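Long-range contacts in SAP-like pentraxin (Limulus polyphemus, PDB 3FLP), which is a calcium-binding lectin of the pentraxin family, assembled as a doubly stacked heptamer, and probably recognises sugars through its paired calcium ions: residues A[39-44]-A[97-102]; A[72-77]-A[90-95]; A[86-91]-A[113-118]. One frame throughout, in Å; residues are numbered along the deposited sequence.

Interaction 1: residues A[39-44]-A[97-102]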
loop_
_atom_site.group_PDB
_atom_site.type_symbol
_atom_site.label_atom_id
_atom_site.label_comp_id
_atom_site.label_asym_id
_atom_site.label_seq_id
_atom_site.Cartn_x
_atom_site.Cartn_y
_atom_site.Cartn_z
ATOM N N ARG A 39 30.415 -8.099 -22.101
ATOM C CA ARG A 39 31.024 -6.796 -21.872
ATOM C C ARG A 39 32.534 -7.027 -21.842
ATOM O O ARG A 39 33.017 -7.933 -21.159
ATOM C CB ARG A 39 30.515 -6.213 -20.547
ATOM C CG ARG A 39 29.015 -5.891 -20.586
ATOM C CD ARG A 39 28.374 -5.703 -19.208
ATOM N NE ARG A 39 26.922 -5.763 -19.348
ATOM C CZ ARG A 39 26.182 -4.800 -19.897
ATOM N NH1 ARG A 39 26.754 -3.683 -20.342
ATOM N NH2 ARG A 39 24.873 -4.976 -20.055
ATOM N N ILE A 40 33.275 -6.227 -22.602
ATOM C CA ILE A 40 34.723 -6.372 -22.657
ATOM C C ILE A 40 35.487 -5.058 -22.546
ATOM O O ILE A 40 35.013 -3.995 -22.967
ATOM C CB ILE A 40 35.193 -7.063 -23.976
ATOM C CG1 ILE A 40 34.655 -6.294 -25.188
ATOM C CG2 ILE A 40 34.749 -8.518 -24.003
ATOM C CD1 ILE A 40 35.177 -6.797 -26.527
ATOM N N LYS A 41 36.677 -5.159 -21.961
ATOM C CA LYS A 41 37.590 -4.037 -21.798
ATOM C C LYS A 41 38.887 -4.573 -22.396
ATOM O O LYS A 41 39.629 -5.298 -21.742
ATOM C CB LYS A 41 37.788 -3.705 -20.318
ATOM C CG LYS A 41 38.852 -2.637 -20.082
ATOM C CD LYS A 41 39.218 -2.509 -18.620
ATOM C CE LYS A 41 38.041 -2.038 -17.786
ATOM N NZ LYS A 41 38.464 -1.761 -16.380
ATOM N N PRO A 42 39.168 -4.234 -23.663
ATOM C CA PRO A 42 40.384 -4.713 -24.325
ATOM C C PRO A 42 41.679 -4.046 -23.869
ATOM O O PRO A 42 41.704 -2.845 -23.580
ATOM C CB PRO A 42 40.076 -4.467 -25.797
ATOM C CG PRO A 42 39.287 -3.190 -25.747
ATOM C CD PRO A 42 38.361 -3.392 -24.569
ATOM N N PHE A 43 42.752 -4.836 -23.807
ATOM C CA PHE A 43 44.060 -4.325 -23.402
ATOM C C PHE A 43 44.989 -4.086 -24.593
ATOM O O PHE A 43 46.028 -3.447 -24.443
ATOM C CB PHE A 43 44.750 -5.285 -22.426
ATOM C CG PHE A 43 44.165 -5.279 -21.033
ATOM C CD1 PHE A 43 43.322 -4.250 -20.608
ATOM C CD2 PHE A 43 44.500 -6.282 -20.127
ATOM C CE1 PHE A 43 42.823 -4.226 -19.301
ATOM C CE2 PHE A 43 44.007 -6.264 -18.819
ATOM C CZ PHE A 43 43.167 -5.233 -18.407
ATOM N N HIS A 44 44.636 -4.604 -25.769
ATOM C CA HIS A 44 45.477 -4.395 -26.949
ATOM C C HIS A 44 44.715 -4.269 -28.263
ATOM O O HIS A 44 43.600 -4.769 -28.414
ATOM C CB HIS A 44 46.558 -5.489 -27.061
ATOM C CG HIS A 44 46.025 -6.892 -27.072
ATOM N ND1 HIS A 44 45.303 -7.414 -28.126
ATOM C CD2 HIS A 44 46.142 -7.896 -26.168
ATOM C CE1 HIS A 44 45.001 -8.674 -27.872
ATOM N NE2 HIS A 44 45.498 -8.992 -26.690
ATOM N N GLY A 97 41.284 -0.150 -22.439
ATOM C CA GLY A 97 41.075 0.093 -21.026
ATOM C C GLY A 97 39.658 0.537 -20.691
ATOM O O GLY A 97 39.314 0.646 -19.514
ATOM N N GLN A 98 38.842 0.810 -21.710
ATOM C CA GLN A 98 37.446 1.211 -21.500
ATOM C C GLN A 98 36.501 0.049 -21.814
ATOM O O GLN A 98 36.844 -0.851 -22.581
ATOM C CB GLN A 98 37.071 2.413 -22.375
ATOM C CG GLN A 98 37.743 3.707 -21.945
ATOM C CD GLN A 98 37.482 4.026 -20.486
ATOM O OE1 GLN A 98 36.351 4.318 -20.094
ATOM N NE2 GLN A 98 38.527 3.951 -19.670
ATOM N N TRP A 99 35.316 0.078 -21.209
ATOM C CA TRP A 99 34.313 -0.966 -21.402
ATOM C C TRP A 99 33.440 -0.743 -22.629
ATOM O O TRP A 99 33.100 0.390 -22.966
ATOM C CB TRP A 99 33.390 -1.062 -20.187
ATOM C CG TRP A 99 33.988 -1.673 -18.958
ATOM C CD1 TRP A 99 34.399 -1.016 -17.821
ATOM C CD2 TRP A 99 34.178 -3.074 -18.704
ATOM N NE1 TRP A 99 34.820 -1.928 -16.879
ATOM C CE2 TRP A 99 34.697 -3.195 -17.393
ATOM C CE3 TRP A 99 33.958 -4.239 -19.458
ATOM C CZ2 TRP A 99 34.998 -4.438 -16.819
ATOM C CZ3 TRP A 99 34.258 -5.474 -18.889
ATOM C CH2 TRP A 99 34.770 -5.561 -17.579
ATOM N N TYR A 100 33.070 -1.840 -23.283
ATOM C CA TYR A 100 32.200 -1.802 -24.456
ATOM C C TYR A 100 31.349 -3.061 -24.429
ATOM O O TYR A 100 31.780 -4.095 -23.919
ATOM C CB TYR A 100 33.015 -1.783 -25.759
ATOM C CG TYR A 100 33.966 -0.618 -25.868
ATOM C CD1 TYR A 100 35.271 -0.712 -25.386
ATOM C CD2 TYR A 100 33.539 0.603 -26.388
ATOM C CE1 TYR A 100 36.126 0.379 -25.413
ATOM C CE2 TYR A 100 34.391 1.716 -26.417
ATOM C CZ TYR A 100 35.680 1.596 -25.925
ATOM O OH TYR A 100 36.520 2.695 -25.923
ATOM N N HIS A 101 30.128 -2.979 -24.941
ATOM C CA HIS A 101 29.304 -4.170 -25.000
ATOM C C HIS A 101 29.402 -4.636 -26.439
ATOM O O HIS A 101 29.194 -3.863 -27.371
ATOM C CB HIS A 101 27.841 -3.900 -24.632
ATOM C CG HIS A 101 27.020 -5.151 -24.534
ATOM N ND1 HIS A 101 26.480 -5.779 -25.638
ATOM C CD2 HIS A 101 26.719 -5.938 -23.471
ATOM C CE1 HIS A 101 25.885 -6.896 -25.260
ATOM N NE2 HIS A 101 26.015 -7.016 -23.950
ATOM N N VAL A 102 29.741 -5.901 -26.617
ATOM C CA VAL A 102 29.885 -6.456 -27.951
ATOM C C VAL A 102 29.028 -7.700 -28.091
ATOM O O VAL A 102 28.890 -8.489 -27.154
ATOM C CB VAL A 102 31.378 -6.802 -28.244
ATOM C CG1 VAL A 102 31.488 -7.708 -29.459
ATOM C CG2 VAL A 102 32.164 -5.518 -28.482
HETATM O O HOH W 1 37.935 1.316 -16.950
#

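Interaction 2: residues A[72-77]-A[90-95]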
loop_
_atom_site.group_PDB
_atom_site.type_symbol
_atom_site.label_atom_id
_atom_site.label_comp_id
_atom_site.label_asym_id
_atom_site.label_seq_id
_atom_site.Cartn_x
_atom_site.Cartn_y
_atom_site.Cartn_z
ATOM N N GLY A 72 41.645 3.745 -34.806
ATOM C CA GLY A 72 40.915 3.522 -33.568
ATOM C C GLY A 72 39.560 2.847 -33.735
ATOM O O GLY A 72 38.855 2.604 -32.757
ATOM N N THR A 73 39.198 2.537 -34.975
ATOM C CA THR A 73 37.923 1.891 -35.287
ATOM C C THR A 73 37.867 0.429 -34.853
ATOM O O THR A 73 38.819 -0.328 -35.056
ATOM C CB THR A 73 37.646 1.960 -36.808
ATOM O OG1 THR A 73 37.374 3.315 -37.176
ATOM C CG2 THR A 73 36.466 1.099 -37.191
ATOM N N LEU A 74 36.743 0.034 -34.265
ATOM C CA LEU A 74 36.562 -1.342 -33.819
ATOM C C LEU A 74 36.169 -2.260 -34.969
ATOM O O LEU A 74 35.300 -1.928 -35.769
ATOM C CB LEU A 74 35.480 -1.426 -32.743
ATOM C CG LEU A 74 35.129 -2.846 -32.273
ATOM C CD1 LEU A 74 36.327 -3.487 -31.578
ATOM C CD2 LEU A 74 33.937 -2.793 -31.336
ATOM N N ASN A 75 36.823 -3.412 -35.048
ATOM C CA ASN A 75 36.514 -4.401 -36.068
ATOM C C ASN A 75 36.169 -5.714 -35.368
ATOM O O ASN A 75 36.953 -6.235 -34.575
ATOM C CB ASN A 75 37.702 -4.593 -37.011
ATOM C CG ASN A 75 37.501 -3.898 -38.340
ATOM O OD1 ASN A 75 37.250 -2.689 -38.398
ATOM N ND2 ASN A 75 37.614 -4.659 -39.423
ATOM N N LEU A 76 34.983 -6.240 -35.650
ATOM C CA LEU A 76 34.546 -7.481 -35.029
ATOM C C LEU A 76 34.530 -8.595 -36.058
ATOM O O LEU A 76 33.955 -8.454 -37.139
ATOM C CB LEU A 76 33.155 -7.305 -34.408
ATOM C CG LEU A 76 33.068 -6.248 -33.300
ATOM C CD1 LEU A 76 31.614 -6.028 -32.906
ATOM C CD2 LEU A 76 33.906 -6.697 -32.094
ATOM N N GLY A 77 35.170 -9.705 -35.715
ATOM C CA GLY A 77 35.231 -10.819 -36.630
ATOM C C GLY A 77 34.539 -12.078 -36.160
ATOM O O GLY A 77 34.332 -12.296 -34.963
ATOM N N CYS A 90 32.860 -1.303 -36.892
ATOM C CA CYS A 90 31.887 -0.583 -36.091
ATOM C C CYS A 90 32.270 0.893 -36.011
ATOM O O CYS A 90 33.434 1.229 -35.782
ATOM C CB CYS A 90 31.828 -1.169 -34.678
ATOM S SG CYS A 90 31.071 -2.826 -34.510
ATOM N N PRO A 91 31.288 1.793 -36.183
ATOM C CA PRO A 91 31.526 3.239 -36.134
ATOM C C PRO A 91 31.741 3.746 -34.714
ATOM O O PRO A 91 30.986 4.587 -34.229
ATOM C CB PRO A 91 30.259 3.806 -36.756
ATOM C CG PRO A 91 29.212 2.885 -36.199
ATOM C CD PRO A 91 29.851 1.506 -36.355
ATOM N N ILE A 92 32.764 3.229 -34.045
ATOM C CA ILE A 92 33.060 3.652 -32.686
ATOM C C ILE A 92 34.558 3.582 -32.437
ATOM O O ILE A 92 35.210 2.599 -32.787
ATOM C CB ILE A 92 32.310 2.780 -31.633
ATOM C CG1 ILE A 92 32.579 3.316 -30.223
ATOM C CG2 ILE A 92 32.748 1.331 -31.728
ATOM C CD1 ILE A 92 31.748 2.643 -29.137
ATOM N N GLU A 93 35.110 4.643 -31.858
ATOM C CA GLU A 93 36.532 4.673 -31.572
ATOM C C GLU A 93 36.800 3.939 -30.268
ATOM O O GLU A 93 36.180 4.223 -29.248
ATOM C CB GLU A 93 37.039 6.112 -31.481
ATOM C CG GLU A 93 38.519 6.187 -31.159
ATOM C CD GLU A 93 39.158 7.481 -31.615
ATOM O OE1 GLU A 93 38.602 8.560 -31.320
ATOM O OE2 GLU A 93 40.224 7.415 -32.263
ATOM N N ILE A 94 37.723 2.986 -30.313
ATOM C CA ILE A 94 38.057 2.199 -29.142
ATOM C C ILE A 94 39.214 2.776 -28.338
ATOM O O ILE A 94 40.268 3.102 -28.881
ATOM C CB ILE A 94 38.435 0.734 -29.524
ATOM C CG1 ILE A 94 37.218 0.001 -30.097
ATOM C CG2 ILE A 94 38.984 -0.003 -28.298
ATOM C CD1 ILE A 94 36.077 -0.200 -29.098
ATOM N N GLU A 95 38.999 2.904 -27.036
ATOM C CA GLU A 95 40.037 3.374 -26.136
ATOM C C GLU A 95 40.373 2.160 -25.289
ATOM O O GLU A 95 39.533 1.693 -24.515
ATOM C CB GLU A 95 39.526 4.502 -25.237
ATOM C CG GLU A 95 39.219 5.801 -25.968
ATOM C CD GLU A 95 40.369 6.257 -26.856
ATOM O OE1 GLU A 95 41.535 6.247 -26.388
ATOM O OE2 GLU A 95 40.101 6.629 -28.022
#

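Interaction 3: residues A[86-91]-A[113-118]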
loop_
_atom_site.group_PDB
_atom_site.type_symbol
_atom_site.label_atom_id
_atom_site.label_comp_id
_atom_site.label_asym_id
_atom_site.label_seq_id
_atom_site.Cartn_x
_atom_site.Cartn_y
_atom_site.Cartn_z
ATOM N N LYS A 86 35.525 -13.323 -40.992
ATOM C CA LYS A 86 34.702 -12.294 -41.617
ATOM C C LYS A 86 34.671 -11.105 -40.655
ATOM O O LYS A 86 34.321 -11.253 -39.480
ATOM C CB LYS A 86 33.282 -12.814 -41.863
ATOM C CG LYS A 86 33.214 -14.166 -42.567
ATOM C CD LYS A 86 33.884 -14.123 -43.930
ATOM C CE LYS A 86 33.758 -15.462 -44.647
ATOM N NZ LYS A 86 34.394 -15.413 -45.992
ATOM N N TYR A 87 35.048 -9.936 -41.154
ATOM C CA TYR A 87 35.084 -8.739 -40.329
ATOM C C TYR A 87 34.064 -7.675 -40.711
ATOM O O TYR A 87 33.796 -7.443 -41.888
ATOM C CB TYR A 87 36.489 -8.119 -40.367
ATOM C CG TYR A 87 37.530 -8.919 -39.616
ATOM C CD1 TYR A 87 37.555 -8.924 -38.225
ATOM C CD2 TYR A 87 38.472 -9.695 -40.297
ATOM C CE1 TYR A 87 38.491 -9.679 -37.524
ATOM C CE2 TYR A 87 39.412 -10.458 -39.602
ATOM C CZ TYR A 87 39.412 -10.442 -38.215
ATOM O OH TYR A 87 40.327 -11.198 -37.511
ATOM N N ILE A 88 33.497 -7.039 -39.693
ATOM C CA ILE A 88 32.542 -5.958 -39.877
ATOM C C ILE A 88 33.028 -4.829 -38.983
ATOM O O ILE A 88 33.232 -5.022 -37.777
ATOM C CB ILE A 88 31.118 -6.360 -39.455
ATOM C CG1 ILE A 88 30.586 -7.452 -40.396
ATOM C CG2 ILE A 88 30.209 -5.135 -39.478
ATOM C CD1 ILE A 88 29.192 -7.927 -40.065
ATOM N N SER A 89 33.237 -3.654 -39.568
ATOM C CA SER A 89 33.715 -2.534 -38.780
ATOM C C SER A 89 32.570 -1.802 -38.089
ATOM O O SER A 89 31.452 -1.722 -38.606
ATOM C CB SER A 89 34.555 -1.574 -39.638
ATOM O OG SER A 89 33.808 -1.042 -40.704
ATOM N N CYS A 90 32.860 -1.303 -36.892
ATOM C CA CYS A 90 31.887 -0.583 -36.091
ATOM C C CYS A 90 32.270 0.893 -36.011
ATOM O O CYS A 90 33.434 1.229 -35.782
ATOM C CB CYS A 90 31.828 -1.169 -34.678
ATOM S SG CYS A 90 31.071 -2.826 -34.510
ATOM N N PRO A 91 31.288 1.793 -36.183
ATOM C CA PRO A 91 31.526 3.239 -36.134
ATOM C C PRO A 91 31.741 3.746 -34.714
ATOM O O PRO A 91 30.986 4.587 -34.229
ATOM C CB PRO A 91 30.259 3.806 -36.756
ATOM C CG PRO A 91 29.212 2.885 -36.199
ATOM C CD PRO A 91 29.851 1.506 -36.355
ATOM N N MET A 113 25.362 -12.939 -40.749
ATOM C CA MET A 113 26.175 -12.562 -39.600
ATOM C C MET A 113 25.910 -11.090 -39.317
ATOM O O MET A 113 25.800 -10.287 -40.237
ATOM C CB MET A 113 27.667 -12.757 -39.903
ATOM C CG MET A 113 28.604 -11.966 -38.988
ATOM S SD MET A 113 30.294 -11.875 -39.632
ATOM C CE MET A 113 31.094 -10.803 -38.406
ATOM N N ALA A 114 25.797 -10.742 -38.042
ATOM C CA ALA A 114 25.560 -9.357 -37.651
ATOM C C ALA A 114 26.277 -9.102 -36.334
ATOM O O ALA A 114 26.289 -9.962 -35.450
ATOM C CB ALA A 114 24.056 -9.092 -37.495
ATOM N N VAL A 115 26.897 -7.933 -36.210
ATOM C CA VAL A 115 27.596 -7.599 -34.976
ATOM C C VAL A 115 27.084 -6.274 -34.436
ATOM O O VAL A 115 26.598 -5.422 -35.189
ATOM C CB VAL A 115 29.132 -7.520 -35.177
ATOM C CG1 VAL A 115 29.648 -8.851 -35.693
ATOM C CG2 VAL A 115 29.487 -6.390 -36.134
ATOM N N TYR A 116 27.191 -6.116 -33.122
ATOM C CA TYR A 116 26.721 -4.923 -32.453
ATOM C C TYR A 116 27.725 -4.393 -31.439
ATOM O O TYR A 116 28.389 -5.163 -30.743
ATOM C CB TYR A 116 25.408 -5.229 -31.739
ATOM C CG TYR A 116 24.311 -5.724 -32.655
ATOM C CD1 TYR A 116 24.314 -7.032 -33.151
ATOM C CD2 TYR A 116 23.283 -4.874 -33.049
ATOM C CE1 TYR A 116 23.315 -7.467 -34.017
ATOM C CE2 TYR A 116 22.292 -5.295 -33.903
ATOM C CZ TYR A 116 22.309 -6.590 -34.386
ATOM O OH TYR A 116 21.314 -6.978 -35.246
ATOM N N ALA A 117 27.825 -3.071 -31.356
ATOM C CA ALA A 117 28.723 -2.423 -30.413
ATOM C C ALA A 117 27.861 -1.505 -29.554
ATOM O O ALA A 117 27.139 -0.656 -30.076
ATOM C CB ALA A 117 29.778 -1.624 -31.162
ATOM N N ASN A 118 27.922 -1.696 -28.240
ATOM C CA ASN A 118 27.142 -0.902 -27.303
ATOM C C ASN A 118 25.647 -0.898 -27.630
ATOM O O ASN A 118 24.964 0.122 -27.493
ATOM C CB ASN A 118 27.684 0.534 -27.236
ATOM C CG ASN A 118 28.991 0.620 -26.466
ATOM O OD1 ASN A 118 29.347 -0.303 -25.727
ATOM N ND2 ASN A 118 29.704 1.733 -26.620
#

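Interaction 1: residues A[39-44]-A[97-102]
K41 and W99 make the main side-chain contact between residues 39-44 and 97-102, and R39 against H101 makes the next. The bend at chi3 (-64°) brings K41 CE over one face of the indole, offset toward its rim: K41 CE stands 3.6 Å from the centroid of the W99 five-membered ring and 24° off its normal, a CH-pi contact. K41 CD runs past the G97 carbonyl, 3.3 Å from G97 O. A water lies within hydrogen-bonding distance of both K41 NZ and G97 O, and this carbonyl also accepts a bond from Q33 NE2 of a neighbouring subunit. The ammonium forms salt bridges with E162 and with E171 of the neighbouring subunit, and the latter also accepts a hydrogen bond from W99 NE1. Indole and lysine therefore share one carboxylate across a subunit boundary, which should fix both groups. The other end of the indole reaches the backbone of the strand across, where W99 CZ3 lies 3.6 Å from R39 O at the ring edge.

R39 presents a guanidinium face to H101, whose CD2 sits over the centre of the group, 3.7 Å above its plane; the two planes are 63° apart, so this is no parallel stack. A salt bridge from R39 NE to D165 holds the group from elsewhere. I40 and V102 meet through methyls, I40 CD1 to V102 CG2 at 3.8 Å.

Backbone bonds set the register. I40 N donates to Y100 O at 2.9 Å in a nearly straight bond, while the return bond, Y100 N to I40 O, is more bent. Before strand 100-107 begins, G97 N reaches P42 O at 3.0 Å. Antiparallel pairing of strands 33-42 and 100-107, with opposite faces carrying R39/H101 and I40/Y100, belongs to the concanavalin-like beta sandwich of pentraxins.

Interaction 2: residues A[72-77]-A[90-95]
T73 and E93 form an antiparallel non-hydrogen-bonded pair, T73 CA 4.8 Å from E93 CA, with backbone bonds to either side: C90 N to L74 O at 2.8 Å before the corner at P91 and I92, and I94 N to G72 O at 2.7 Å and 173° after it. Here the strand next to the edge strand 86-90 of one sheet of the pentraxin beta sandwich meets the segment by which the chain leaves that sheet. P91 centres an inverse gamma turn, and the bond from L74 N to I92 O, between the two firmer ones, is weak.

L74 is the main side chain. It crosses I94 obliquely; L74 CB comes 3.5 Å from I94 CG1, closer than usual for two carbons, while both leucine methyls lie near the end of the isoleucine. I92 touches the same leucine CB with its CG2 at 4.0 Å. M66 and V68 of strand 60-68 pack on L74 and I94 respectively, continuing this apolar layer into the sheet.

G72 has a positive phi (90°), and its carbonyl faces the backbone across, G72 O lying 3.3 Å from E93 CA. T73 points to the side of the sheet away from L74, with its CG2 3.3 Å from C90 O. Farther along the strand, L76 CD1 packs 3.6 Å from C90 SG, the sulfur bonded to C122.

Interaction 3: residues A[86-91]-A[113-118]
I88 and M113 reach toward each other tip to tip, with I88 CD1 3.8 Å from M113 CE. The methionine gets there by extending fully: CG is anti to the backbone N (chi1 160°), and the next two torsions are also close to 180°. M113 CE ends 3.4 Å from K86 O, while M113 SD lies 3.8 Å from K86 CB. Only the base of the lysine takes part; the chain bends at chi2, and its end leads away, K86 NZ bonding S84 OG.

I88 meets V115 differently. The two side chains slide past each other in opposite directions, and their branches touch alongside, I88 CG2 to V115 CG2 at 3.6 Å. V115 CG1 is anti to the carbonyl carbon (chi1 -59°), which leaves CG2 between the backbone N and the carbonyl carbon, where it also approaches I88 CB. The third level of the interface belongs to C90, whose sulfur, C90 SG, rests 3.8 Å from A117 CB.

The strand axes are 8.0 Å apart and only 28° from parallel, too far for backbone pairing, so alternate residues of each strand meet face to face: K86, I88 and C90 against M113, V115 and A117. L76 and L78 of the neighbouring strand extend the same layer. The contact thus joins the two sheets of the sandwich mainly through carbon and sulfur, with one methyl against the K86 carbonyl. Cohesion here rests on close apolar fit, reinforced by the disulfide from C90 to C122 of strand 120-125, which links the two sheets covalently.

From the N terminus, strand 33-42 enters interaction 1 and is met by residues 97-102, closing a long loop that contains all of interaction 2. Within it, residues 72-77 turn back through a short hairpin to pair with 90-95. Interaction 3 begins on the second arm of that pairing, sharing C90 and P91, and ends at 113-118, so it crosses interaction 1 along the chain. Interactions 1 and 2 touch where Y100 OH probably bonds E95 N; interactions 1 and 3 touch where N118 N probably bonds H101 O. Interaction 1 pairs strands of one sheet, interaction 2 secures the edge of the other, and interaction 3 packs the two together.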